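PDB 6UCZ: dihydropteroate synthase from Anaplasma phagocytophilum, which probably catalyses the joining of p-aminobenzoate to a 6-hydroxymethyl-dihydropterin diphosphate, giving dihydropteroate on the pathway to folate. Local coordinates for residues D130-Q135 with A152-M157; D114-K119 with G137-D142. All coordinates share one frame; numbering follows the deposited sequence.

Contact 1: residues D130-Q135 with A152-M157. With PMM (pterin-6-yl-methyl-monophosphate), chain C.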
loop_
_atom_site.group_PDB
_atom_site.type_symbol
_atom_site.label_atom_id
_atom_site.label_comp_id
_atom_site.label_asym_id
_atom_site.label_seq_id
_atom_site.Cartn_x
_atom_site.Cartn_y
_atom_site.Cartn_z
ATOM N N ASP A 130 4.385 7.641 -10.298
ATOM C CA ASP A 130 4.212 8.758 -9.380
ATOM C C ASP A 130 4.548 8.421 -7.938
ATOM O O ASP A 130 4.884 9.327 -7.171
ATOM C CB ASP A 130 2.763 9.258 -9.449
ATOM C CG ASP A 130 2.366 9.656 -10.858
ATOM O OD1 ASP A 130 2.722 10.777 -11.256
ATOM O OD2 ASP A 130 1.745 8.840 -11.570
ATOM N N TYR A 131 4.446 7.155 -7.548
ATOM C CA TYR A 131 4.706 6.736 -6.179
ATOM C C TYR A 131 5.619 5.527 -6.177
ATOM O O TYR A 131 5.489 4.648 -7.033
ATOM C CB TYR A 131 3.422 6.314 -5.411
ATOM C CG TYR A 131 2.309 7.326 -5.295
ATOM C CD1 TYR A 131 1.447 7.576 -6.354
ATOM C CD2 TYR A 131 2.077 7.974 -4.092
ATOM C CE1 TYR A 131 0.407 8.498 -6.230
ATOM C CE2 TYR A 131 1.056 8.881 -3.953
ATOM C CZ TYR A 131 0.217 9.139 -5.018
ATOM O OH TYR A 131 -0.793 10.051 -4.850
ATOM N N ILE A 132 6.514 5.471 -5.193
ATOM C CA ILE A 132 7.079 4.206 -4.742
ATOM C C ILE A 132 6.232 3.705 -3.580
ATOM O O ILE A 132 6.112 4.379 -2.549
ATOM C CB ILE A 132 8.540 4.343 -4.298
ATOM C CG1 ILE A 132 9.408 5.019 -5.359
ATOM C CG2 ILE A 132 9.103 2.956 -3.945
ATOM C CD1 ILE A 132 10.800 5.319 -4.846
ATOM N N ASN A 133 5.630 2.540 -3.735
ATOM C CA ASN A 133 4.963 1.887 -2.612
ATOM C C ASN A 133 5.989 0.907 -2.049
ATOM O O ASN A 133 6.028 -0.264 -2.420
ATOM C CB ASN A 133 3.670 1.214 -3.053
ATOM C CG ASN A 133 3.038 0.402 -1.951
ATOM O OD1 ASN A 133 3.381 0.549 -0.771
ATOM N ND2 ASN A 133 2.137 -0.492 -2.330
ATOM N N ASP A 134 6.848 1.408 -1.159
ATOM C CA ASP A 134 7.976 0.619 -0.652
ATOM C C ASP A 134 7.456 -0.302 0.431
ATOM O O ASP A 134 7.555 -0.012 1.629
ATOM C CB ASP A 134 9.093 1.509 -0.118
ATOM C CG ASP A 134 10.261 0.701 0.457
ATOM O OD1 ASP A 134 10.339 -0.525 0.215
ATOM O OD2 ASP A 134 11.104 1.299 1.155
ATOM N N GLN A 135 6.964 -1.466 -0.002
ATOM C CA GLN A 135 6.437 -2.451 0.933
ATOM C C GLN A 135 7.527 -3.002 1.851
ATOM O O GLN A 135 7.216 -3.550 2.911
ATOM C CB GLN A 135 5.809 -3.580 0.125
ATOM C CG GLN A 135 5.099 -4.632 0.921
ATOM C CD GLN A 135 4.790 -5.859 0.094
ATOM O OE1 GLN A 135 4.667 -6.962 0.633
ATOM N NE2 GLN A 135 4.671 -5.680 -1.230
ATOM N N ALA A 152 9.920 11.533 -6.073
ATOM C CA ALA A 152 8.701 10.747 -5.989
ATOM C C ALA A 152 8.098 10.785 -4.588
ATOM O O ALA A 152 8.781 11.007 -3.586
ATOM C CB ALA A 152 8.985 9.288 -6.351
ATOM N N LYS A 153 6.794 10.556 -4.531
ATOM C CA LYS A 153 6.162 10.264 -3.256
ATOM C C LYS A 153 6.464 8.813 -2.905
ATOM O O LYS A 153 6.585 7.952 -3.788
ATOM C CB LYS A 153 4.656 10.499 -3.334
ATOM C CG LYS A 153 4.292 11.905 -3.779
ATOM C CD LYS A 153 2.788 12.060 -4.012
ATOM C CE LYS A 153 2.471 12.142 -5.503
ATOM N NZ LYS A 153 1.149 12.784 -5.772
ATOM N N ILE A 154 6.581 8.528 -1.611
ATOM C CA ILE A 154 6.944 7.181 -1.190
ATOM C C ILE A 154 6.103 6.730 -0.005
ATOM O O ILE A 154 5.972 7.451 0.988
ATOM C CB ILE A 154 8.453 7.079 -0.877
ATOM C CG1 ILE A 154 8.783 5.705 -0.298
ATOM C CG2 ILE A 154 8.915 8.213 0.037
ATOM C CD1 ILE A 154 10.244 5.320 -0.496
ATOM N N ILE A 155 5.529 5.536 -0.114
ATOM C CA ILE A 155 4.890 4.856 1.006
ATOM C C ILE A 155 5.902 3.894 1.613
ATOM O O ILE A 155 6.527 3.109 0.888
ATOM C CB ILE A 155 3.640 4.084 0.555
ATOM C CG1 ILE A 155 2.696 5.000 -0.224
ATOM C CG2 ILE A 155 2.913 3.464 1.776
ATOM C CD1 ILE A 155 1.670 4.231 -1.036
ATOM N N ILE A 156 6.076 3.954 2.932
ATOM C CA ILE A 156 6.860 2.968 3.673
ATOM C C ILE A 156 5.904 2.190 4.568
ATOM O O ILE A 156 5.113 2.788 5.312
ATOM C CB ILE A 156 8.004 3.617 4.474
ATOM C CG1 ILE A 156 7.498 4.803 5.305
ATOM C CG2 ILE A 156 9.135 4.054 3.530
ATOM C CD1 ILE A 156 8.580 5.400 6.228
ATOM N N MET A 157 5.963 0.860 4.487
ATOM C CA MET A 157 5.019 -0.030 5.161
ATOM C C MET A 157 5.714 -0.818 6.268
ATOM O O MET A 157 6.792 -1.380 6.045
ATOM C CB MET A 157 4.413 -1.017 4.164
ATOM C CG MET A 157 3.233 -1.797 4.744
ATOM S SD MET A 157 2.917 -3.294 3.812
ATOM C CE MET A 157 4.295 -4.328 4.367
HETATM N N5 PMM C . -0.304 -5.277 1.346
HETATM C C6 PMM C . 0.149 -6.084 0.380
HETATM C C7 PMM C . 1.023 -5.620 -0.584
HETATM N N8 PMM C . 1.494 -4.368 -0.633
HETATM N N1 PMM C . 1.505 -2.274 0.271
HETATM C C2 PMM C . 1.102 -1.425 1.209
HETATM N N2 PMM C . 1.557 -0.167 1.207
HETATM N N3 PMM C . 0.239 -1.774 2.212
HETATM C C4 PMM C . -0.304 -3.026 2.388
HETATM O O4 PMM C . -1.053 -3.270 3.333
HETATM C C4A PMM C . 0.121 -4.005 1.364
HETATM C C8A PMM C . 1.034 -3.569 0.336
HETATM C C9 PMM C . -0.306 -7.520 0.454
HETATM O O10 PMM C . -1.704 -7.593 0.108
HETATM P PA PMM C . -2.222 -8.233 -1.285
HETATM O O1P PMM C . -3.749 -8.305 -1.123
HETATM O O2P PMM C . -1.713 -9.667 -1.349
HETATM O O3P PMM C . -1.778 -7.392 -2.435
HETATM O O HOH W 1 -0.678 12.430 -3.333
#
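Strand 131-134 and strand 153-157 run side by side as parallel neighbours, pairing Y131 with K153 and D134 with I156; their axes approach to 4.6 Å and differ in direction by 11°. I132 grips the partner strand twice: its N donates to K153 O, and its O accepts from I155 N at 2.8 Å. D134 N then donates to I155 O at 2.7 Å, while M157 N reaches D134 O only weakly. Where the strands begin, K153 makes a CH-pi contact, CE over one face of the Y131 ring and 4.1 Å from its centroid. Water 1 joins K153 NZ to Y131 OH, and both groups also engage E110, K153 through a salt bridge. On the opposite face of the sheet, I132 and I154 pack beneath helix 143-148. At the C-terminal end the strands turn to the ligand. The amide of N133, swung away from the backbone N (chi1 174°), faces the pterin: OD1 accepts from PMM N2 at 2.8 Å, almost straight at 176°, and ND2 donates to PMM N1 at 3.2 Å. D71 takes a second bond from ND2, which helps fix the amide's rotation. Q135 and M157 lie alongside one another, Q135 CG 3.6 Å from M157 CE, and M157 SD stands 3.5 Å from PMM N3. This is a right-handed beta-alpha-beta unit of a TIM barrel, its strand ends forming part of the pterin pocket.

Contact 2: residues D114-K119 with G137-D142. With PMM (pterin-6-yl-methyl-monophosphate), chain C.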
loop_
_atom_site.group_PDB
_atom_site.type_symbol
_atom_site.label_atom_id
_atom_site.label_comp_id
_atom_site.label_asym_id
_atom_site.label_seq_id
_atom_site.Cartn_x
_atom_site.Cartn_y
_atom_site.Cartn_z
ATOM N N ASP A 114 4.665 -1.100 -6.495
ATOM C CA ASP A 114 4.688 -1.846 -5.238
ATOM C C ASP A 114 5.891 -2.774 -5.314
ATOM O O ASP A 114 5.850 -3.804 -5.990
ATOM C CB ASP A 114 3.382 -2.609 -5.028
ATOM C CG ASP A 114 3.321 -3.334 -3.693
ATOM O OD1 ASP A 114 4.352 -3.467 -2.987
ATOM O OD2 ASP A 114 2.205 -3.764 -3.334
ATOM N N THR A 115 6.981 -2.389 -4.653
ATOM C CA THR A 115 8.204 -3.174 -4.706
ATOM C C THR A 115 8.987 -2.944 -3.426
ATOM O O THR A 115 8.868 -1.897 -2.785
ATOM C CB THR A 115 9.064 -2.810 -5.924
ATOM O OG1 THR A 115 10.246 -3.612 -5.940
ATOM C CG2 THR A 115 9.479 -1.343 -5.876
ATOM N N ARG A 116 9.787 -3.935 -3.060
ATOM C CA ARG A 116 10.783 -3.765 -2.017
ATOM C C ARG A 116 12.181 -3.485 -2.570
ATOM O O ARG A 116 13.097 -3.246 -1.780
ATOM C CB ARG A 116 10.814 -5.005 -1.120
ATOM C CG ARG A 116 11.552 -6.188 -1.721
ATOM C CD ARG A 116 11.416 -7.392 -0.831
ATOM N NE ARG A 116 10.057 -7.916 -0.906
ATOM C CZ ARG A 116 9.692 -9.132 -0.513
ATOM N NH1 ARG A 116 10.594 -9.974 -0.023
ATOM N NH2 ARG A 116 8.421 -9.504 -0.622
ATOM N N ASN A 117 12.361 -3.478 -3.894
ATOM C CA ASN A 117 13.681 -3.392 -4.536
ATOM C C ASN A 117 13.915 -2.004 -5.120
ATOM O O ASN A 117 13.140 -1.547 -5.970
ATOM C CB ASN A 117 13.816 -4.434 -5.646
ATOM C CG ASN A 117 13.736 -5.854 -5.133
ATOM O OD1 ASN A 117 14.403 -6.203 -4.169
ATOM N ND2 ASN A 117 12.922 -6.683 -5.776
ATOM N N ALA A 118 15.014 -1.361 -4.712
ATOM C CA ALA A 118 15.297 -0.004 -5.178
ATOM C C ALA A 118 15.475 0.054 -6.695
ATOM O O ALA A 118 15.040 1.015 -7.337
ATOM C CB ALA A 118 16.541 0.546 -4.476
ATOM N N LYS A 119 16.107 -0.963 -7.287
ATOM C CA LYS A 119 16.311 -0.962 -8.735
ATOM C C LYS A 119 14.988 -0.983 -9.483
ATOM O O LYS A 119 14.825 -0.288 -10.492
ATOM C CB LYS A 119 17.162 -2.160 -9.152
ATOM C CG LYS A 119 17.519 -2.195 -10.641
ATOM C CD LYS A 119 18.064 -0.872 -11.165
ATOM C CE LYS A 119 19.551 -0.729 -10.908
ATOM N NZ LYS A 119 20.180 0.191 -11.901
ATOM N N GLY A 137 9.730 -0.979 3.323
ATOM C CA GLY A 137 10.056 0.043 4.300
ATOM C C GLY A 137 11.556 0.266 4.442
ATOM O O GLY A 137 12.100 0.176 5.544
ATOM N N LEU A 138 12.229 0.532 3.324
ATOM C CA LEU A 138 13.677 0.734 3.280
ATOM C C LEU A 138 14.434 -0.536 3.667
ATOM O O LEU A 138 15.524 -0.480 4.234
ATOM C CB LEU A 138 14.108 1.909 4.163
ATOM C CG LEU A 138 13.268 3.181 4.063
ATOM C CD1 LEU A 138 13.929 4.300 4.865
ATOM C CD2 LEU A 138 13.028 3.589 2.609
ATOM N N LEU A 139 13.835 -1.698 3.407
ATOM C CA LEU A 139 14.583 -2.939 3.516
ATOM C C LEU A 139 15.748 -2.936 2.533
ATOM O O LEU A 139 16.825 -3.464 2.829
ATOM C CB LEU A 139 13.655 -4.131 3.281
ATOM C CG LEU A 139 14.206 -5.555 3.296
ATOM C CD1 LEU A 139 14.824 -5.922 4.648
ATOM C CD2 LEU A 139 13.051 -6.483 2.966
ATOM N N ASP A 140 15.535 -2.380 1.338
ATOM C CA ASP A 140 16.644 -2.110 0.418
ATOM C C ASP A 140 17.330 -0.816 0.850
ATOM O O ASP A 140 16.697 0.249 0.816
ATOM C CB ASP A 140 16.127 -1.988 -1.010
ATOM C CG ASP A 140 17.248 -1.962 -2.050
ATOM O OD1 ASP A 140 18.339 -1.442 -1.758
ATOM O OD2 ASP A 140 17.020 -2.455 -3.175
ATOM N N PRO A 141 18.597 -0.856 1.273
ATOM C CA PRO A 141 19.263 0.371 1.747
ATOM C C PRO A 141 19.454 1.432 0.671
ATOM O O PRO A 141 19.786 2.574 1.013
ATOM C CB PRO A 141 20.616 -0.134 2.270
ATOM C CG PRO A 141 20.457 -1.609 2.421
ATOM C CD PRO A 141 19.459 -2.038 1.395
ATOM N N ASP A 142 19.290 1.091 -0.606
ATOM C CA ASP A 142 19.366 2.064 -1.688
ATOM C C ASP A 142 18.039 2.750 -1.954
ATOM O O ASP A 142 17.984 3.651 -2.800
ATOM C CB ASP A 142 19.847 1.407 -2.985
ATOM C CG ASP A 142 21.304 1.016 -2.930
ATOM O OD1 ASP A 142 22.088 1.720 -2.249
ATOM O OD2 ASP A 142 21.663 -0.000 -3.561
HETATM N N5 PMM C . -0.304 -5.277 1.346
HETATM C C6 PMM C . 0.149 -6.084 0.380
HETATM C C7 PMM C . 1.023 -5.620 -0.584
HETATM N N8 PMM C . 1.494 -4.368 -0.633
HETATM N N1 PMM C . 1.505 -2.274 0.271
HETATM C C2 PMM C . 1.102 -1.425 1.209
HETATM N N2 PMM C . 1.557 -0.167 1.207
HETATM N N3 PMM C . 0.239 -1.774 2.212
HETATM C C4 PMM C . -0.304 -3.026 2.388
HETATM O O4 PMM C . -1.053 -3.270 3.333
HETATM C C4A PMM C . 0.121 -4.005 1.364
HETATM C C8A PMM C . 1.034 -3.569 0.336
HETATM C C9 PMM C . -0.306 -7.520 0.454
HETATM O O10 PMM C . -1.704 -7.593 0.108
HETATM P PA PMM C . -2.222 -8.233 -1.285
HETATM O O1P PMM C . -3.749 -8.305 -1.123
HETATM O O2P PMM C . -1.713 -9.667 -1.349
HETATM O O3P PMM C . -1.778 -7.392 -2.435
HETATM O O HOH W 2 12.738 -1.803 0.500
HETATM O O HOH W 3 16.983 -3.436 -6.156
#
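The carboxylate of D140 carries A118 over one of its faces, and its two oxygens serve two different backbone turns. A118 N donates to D140 OD2 at 2.8 Å in a straight bond (168°) that arrives from above the carboxylate plane, 51° out of it. A118 CB lies over the same face, 3.3 Å from D140 OD2. On the other oxygen, D142 N meets D140 OD1 at 2.9 Å on its anti side, tilted out of the plane toward the face that A118 occupies. Water 3 adds a further donor to D140 OD2 and in turn accepts from K119 N. The side chain can reach across because a chi1 of -169° sets D140 CG opposite its own backbone N, and two N-H groups and a water thus restrain the carboxylate.

The general lesson concerns helix starts. N117 holds the N-cap position of helix 118-127, yet its side chain makes no capping bond and turns instead to E89; an aspartate from another loop supplies the acceptor for the first turn. Through D142 N, the same D140 closes an Asx turn that leads toward helix 143-148. In this (beta/alpha)8 barrel the contact therefore joins the loops that follow the third and fourth strands.

Before the helix, T115 OG1 accepts from N117 N at 2.9 Å, an ST turn between strand 110-115 and helix 118-127. R116 O faces D140 CB at 3.4 Å, and water 2 bridges R116 O to D140 N. Apolar touches complete the junction: L139 CD2 comes within 4.2 Å of R116 CD, and D142 CB meets A118 CB at 3.7 Å. Behind A118, I146 of helix 143-148 packs against its methyl group.

The centres of contacts 1 and 2 lie about 9 Å apart, and they involve neighbouring strands, 131-134 in contact 1 and 110-115 in contact 2, joined through the backbone by T115 N and N133 O at 3.2 Å. Both reach the ligand: contact 1 holds the amino end of the pterin, while D114 of contact 2 brings OD2 to 2.9 Å from PMM N8. Q135 NE2 ties them beside the pterin, 2.8 Å from D114 OD1, and R274 forms a salt bridge with D114 OD2. Farther out, D134 OD2 accepts from L138 N, anchoring the 137-142 loop to the strand it follows. From D114, contact 2 continues outward to the surface at the 137-142 loop.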